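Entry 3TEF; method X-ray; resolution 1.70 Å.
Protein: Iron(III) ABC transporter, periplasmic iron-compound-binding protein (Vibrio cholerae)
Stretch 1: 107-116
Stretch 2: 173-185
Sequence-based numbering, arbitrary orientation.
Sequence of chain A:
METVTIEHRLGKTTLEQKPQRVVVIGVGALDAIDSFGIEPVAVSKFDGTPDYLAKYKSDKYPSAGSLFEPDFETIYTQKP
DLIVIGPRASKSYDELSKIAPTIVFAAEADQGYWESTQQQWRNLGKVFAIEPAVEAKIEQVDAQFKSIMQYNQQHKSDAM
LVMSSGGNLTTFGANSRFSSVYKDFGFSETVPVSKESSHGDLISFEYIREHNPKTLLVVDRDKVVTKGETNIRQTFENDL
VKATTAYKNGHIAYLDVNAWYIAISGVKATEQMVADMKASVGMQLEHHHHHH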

# COMPACT_ATOMS: atom_id res chain seq x y z
N ALA A 107 2.03 -5.29 3.96
CA ALA A 107 3.22 -5.70 3.21
C ALA A 107 4.43 -5.73 4.15
O ALA A 107 4.45 -5.03 5.15
CB ALA A 107 3.49 -4.73 2.11
N GLU A 108 5.44 -6.52 3.78
CA GLU A 108 6.70 -6.58 4.55
C GLU A 108 7.89 -6.21 3.66
O GLU A 108 8.10 -6.82 2.62
CB GLU A 108 6.90 -7.97 5.15
CG GLU A 108 5.79 -8.42 6.08
CD GLU A 108 5.63 -7.49 7.25
OE1 GLU A 108 6.65 -6.93 7.71
OE2 GLU A 108 4.48 -7.30 7.70
N ALA A 109 8.66 -5.22 4.09
CA ALA A 109 9.79 -4.74 3.29
C ALA A 109 10.88 -5.79 3.14
O ALA A 109 11.48 -5.93 2.06
CB ALA A 109 10.36 -3.45 3.89
N ASP A 110 11.16 -6.54 4.20
CA ASP A 110 12.23 -7.54 4.12
C ASP A 110 11.97 -8.64 3.09
O ASP A 110 12.82 -8.90 2.23
CB ASP A 110 12.62 -8.09 5.51
CG ASP A 110 11.59 -9.04 6.11
OD1 ASP A 110 10.37 -8.90 5.84
OD2 ASP A 110 12.00 -9.93 6.89
N GLN A 111 10.80 -9.28 3.13
CA GLN A 111 10.51 -10.31 2.13
C GLN A 111 10.09 -9.72 0.78
O GLN A 111 10.15 -10.39 -0.25
CB GLN A 111 9.47 -11.32 2.65
CG GLN A 111 8.24 -10.70 3.25
CD GLN A 111 7.32 -11.75 3.86
OE1 GLN A 111 6.92 -11.63 5.03
NE2 GLN A 111 6.99 -12.77 3.09
N GLY A 112 9.68 -8.46 0.80
CA GLY A 112 9.32 -7.77 -0.43
C GLY A 112 7.82 -7.60 -0.57
O GLY A 112 7.04 -8.45 -0.15
N TYR A 113 7.43 -6.50 -1.20
CA TYR A 113 6.01 -6.18 -1.35
C TYR A 113 5.17 -7.31 -1.95
O TYR A 113 4.14 -7.71 -1.38
CB TYR A 113 5.82 -4.91 -2.18
CG TYR A 113 4.35 -4.60 -2.41
CD1 TYR A 113 3.62 -3.92 -1.43
CD2 TYR A 113 3.70 -5.01 -3.57
CE1 TYR A 113 2.28 -3.65 -1.62
CE2 TYR A 113 2.36 -4.73 -3.77
CZ TYR A 113 1.65 -4.05 -2.79
OH TYR A 113 0.32 -3.79 -2.94
N TRP A 114 5.57 -7.83 -3.11
CA TRP A 114 4.71 -8.79 -3.80
C TRP A 114 4.63 -10.16 -3.12
O TRP A 114 3.55 -10.73 -2.97
CB TRP A 114 5.05 -8.89 -5.30
CG TRP A 114 4.19 -9.87 -6.08
CD1 TRP A 114 4.65 -10.83 -6.95
CD2 TRP A 114 2.76 -9.99 -6.07
NE1 TRP A 114 3.59 -11.54 -7.46
CE2 TRP A 114 2.42 -11.04 -6.94
CE3 TRP A 114 1.73 -9.31 -5.40
CZ2 TRP A 114 1.09 -11.43 -7.18
CZ3 TRP A 114 0.41 -9.70 -5.63
CH2 TRP A 114 0.11 -10.75 -6.51
N GLU A 115 5.77 -10.69 -2.67
CA GLU A 115 5.75 -11.96 -1.95
C GLU A 115 4.88 -11.85 -0.70
O GLU A 115 4.07 -12.73 -0.43
CB GLU A 115 7.16 -12.44 -1.59
CG GLU A 115 8.09 -12.63 -2.78
CD GLU A 115 7.79 -13.88 -3.58
OE1 GLU A 115 6.71 -14.49 -3.36
OE2 GLU A 115 8.63 -14.27 -4.43
N SER A 116 5.02 -10.75 0.04
CA SER A 116 4.22 -10.60 1.25
C SER A 116 2.75 -10.31 0.96
O SER A 116 1.87 -10.82 1.65
CB SER A 116 4.82 -9.56 2.21
OG SER A 116 4.81 -8.26 1.65
N GLY A 173 14.38 3.30 -0.31
CA GLY A 173 15.06 2.30 -1.12
C GLY A 173 14.43 0.92 -1.09
O GLY A 173 13.24 0.77 -0.77
N ALA A 174 15.24 -0.10 -1.39
CA ALA A 174 14.73 -1.46 -1.56
C ALA A 174 14.15 -2.08 -0.29
O ALA A 174 13.28 -2.95 -0.36
CB ALA A 174 15.82 -2.36 -2.14
N ASN A 175 14.65 -1.65 0.86
CA ASN A 175 14.21 -2.23 2.12
C ASN A 175 13.26 -1.31 2.87
O ASN A 175 13.33 -1.13 4.08
CB ASN A 175 15.42 -2.60 2.97
CG ASN A 175 16.28 -3.67 2.31
OD1 ASN A 175 15.76 -4.69 1.84
ND2 ASN A 175 17.58 -3.43 2.23
N SER A 176 12.33 -0.74 2.10
CA SER A 176 11.39 0.24 2.61
C SER A 176 9.98 -0.18 2.24
O SER A 176 9.76 -1.22 1.60
CB SER A 176 11.67 1.60 1.98
OG SER A 176 11.21 1.62 0.64
N ARG A 177 9.02 0.65 2.63
CA ARG A 177 7.63 0.40 2.27
C ARG A 177 7.47 0.38 0.75
O ARG A 177 6.47 -0.14 0.25
CB ARG A 177 6.74 1.48 2.87
CG ARG A 177 7.07 2.89 2.40
CD ARG A 177 6.38 3.92 3.29
NE ARG A 177 4.93 3.80 3.22
CZ ARG A 177 4.09 4.18 4.18
NH1 ARG A 177 4.56 4.70 5.32
NH2 ARG A 177 2.78 4.04 4.02
N PHE A 178 8.43 0.94 0.02
CA PHE A 178 8.36 0.92 -1.45
C PHE A 178 9.29 -0.13 -2.05
O PHE A 178 9.79 0.03 -3.16
CB PHE A 178 8.65 2.31 -2.04
CG PHE A 178 7.72 3.37 -1.54
CD1 PHE A 178 6.39 3.38 -1.93
CD2 PHE A 178 8.16 4.36 -0.67
CE1 PHE A 178 5.52 4.36 -1.45
CE2 PHE A 178 7.31 5.35 -0.20
CZ PHE A 178 5.98 5.35 -0.60
N SER A 179 9.50 -1.21 -1.31
CA SER A 179 10.35 -2.31 -1.77
C SER A 179 9.95 -2.83 -3.16
O SER A 179 10.80 -3.27 -3.93
CB SER A 179 10.35 -3.46 -0.75
OG SER A 179 9.09 -4.11 -0.69
N SER A 180 8.66 -2.75 -3.48
CA SER A 180 8.14 -3.24 -4.76
C SER A 180 8.95 -2.73 -5.96
O SER A 180 9.23 -3.49 -6.90
CB SER A 180 6.69 -2.80 -4.93
OG SER A 180 6.62 -1.40 -4.78
N VAL A 181 9.32 -1.46 -5.91
CA VAL A 181 10.05 -0.82 -7.00
C VAL A 181 11.31 -1.60 -7.37
O VAL A 181 11.63 -1.76 -8.55
CB VAL A 181 10.44 0.63 -6.64
CG1 VAL A 181 11.31 1.23 -7.74
CG2 VAL A 181 9.18 1.49 -6.44
N TYR A 182 12.01 -2.08 -6.35
CA TYR A 182 13.33 -2.67 -6.53
C TYR A 182 13.29 -4.20 -6.53
O TYR A 182 13.92 -4.84 -7.37
CB TYR A 182 14.29 -2.13 -5.45
CG TYR A 182 14.32 -0.63 -5.50
CD1 TYR A 182 14.95 0.02 -6.55
CD2 TYR A 182 13.67 0.14 -4.54
CE1 TYR A 182 14.97 1.39 -6.64
CE2 TYR A 182 13.67 1.53 -4.63
CZ TYR A 182 14.33 2.14 -5.68
OH TYR A 182 14.36 3.52 -5.80
N LYS A 183 12.56 -4.76 -5.58
CA LYS A 183 12.53 -6.21 -5.39
C LYS A 183 11.57 -6.93 -6.34
O LYS A 183 11.79 -8.09 -6.69
CB LYS A 183 12.21 -6.56 -3.94
CG LYS A 183 13.20 -5.99 -2.94
CD LYS A 183 13.08 -6.63 -1.56
CE LYS A 183 14.06 -6.00 -0.58
NZ LYS A 183 14.05 -6.68 0.74
N ASP A 184 10.51 -6.25 -6.74
CA ASP A 184 9.47 -6.88 -7.56
C ASP A 184 9.44 -6.37 -8.98
O ASP A 184 9.23 -7.14 -9.90
CB ASP A 184 8.10 -6.70 -6.92
CG ASP A 184 8.03 -7.26 -5.53
OD1 ASP A 184 8.56 -8.37 -5.30
OD2 ASP A 184 7.48 -6.59 -4.64
N PHE A 185 9.65 -5.07 -9.16
CA PHE A 185 9.53 -4.47 -10.48
C PHE A 185 10.88 -4.40 -11.20
O PHE A 185 10.94 -4.06 -12.39
CB PHE A 185 8.90 -3.09 -10.36
CG PHE A 185 7.42 -3.13 -10.06
CD1 PHE A 185 6.56 -3.89 -10.83
CD2 PHE A 185 6.90 -2.41 -8.99
CE1 PHE A 185 5.20 -3.92 -10.56
CE2 PHE A 185 5.53 -2.44 -8.70
CZ PHE A 185 4.68 -3.19 -9.49

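This is a small, largely polar contact in which side chains of the second stretch bind backbone groups of the first, around the start of a helix. Four hydrogen bonds cross it, and in each the first stretch contributes a main-chain atom.

Gly 112 sits at the N-cap position, so the first amide groups of the helix that follows lack partners within that helix. Two of them are met from across the contact. Tyr 113 N donates to Ser 179 OG at 3.0 Å, and Trp 114 N donates to Asp 184 OD2 at 2.7 Å. The second bond is the shorter and the straighter, with an angle of 152° against 130°. Tyr 113 N also lies 3.4 Å from Asp 184 OD2, but the angle is too poor for a bond.

Lys 183 serves the turn before the helix. The extended chain of Lys 183 passes Gly 112, with Lys 183 CD 4.1 Å from Gly 112 CA. At its end, Lys 183 NZ donates to Ala 109 O at 3.0 Å and to Asp 110 O at 2.9 Å. Within its own stretch, Lys 183 NZ also donates to Asn 175 OD1 at 2.8 Å. The amine thus ties three residues together.

Gly 112 has phi/psi of 105/147. At these angles a CB would jam against the preceding carbonyl O, which by itself calls for glycine.

The remaining packing is modest. The CA-to-CB bond of Ala 109 points toward the second stretch, and Ala 109 CB lies 3.3 Å from the carbonyl oxygen Ser 176 O. Tyr 113 CB packs against Ser 180 CB at 3.6 Å. The CA-to-CB bond of Tyr 113 points toward the second stretch, and Asp 184 OD2 lies at the edge of the ring, but the end of the side chain leads away; its OH is hydrogen-bonded elsewhere in the structure. The Trp 114 side chain also leads away at its end.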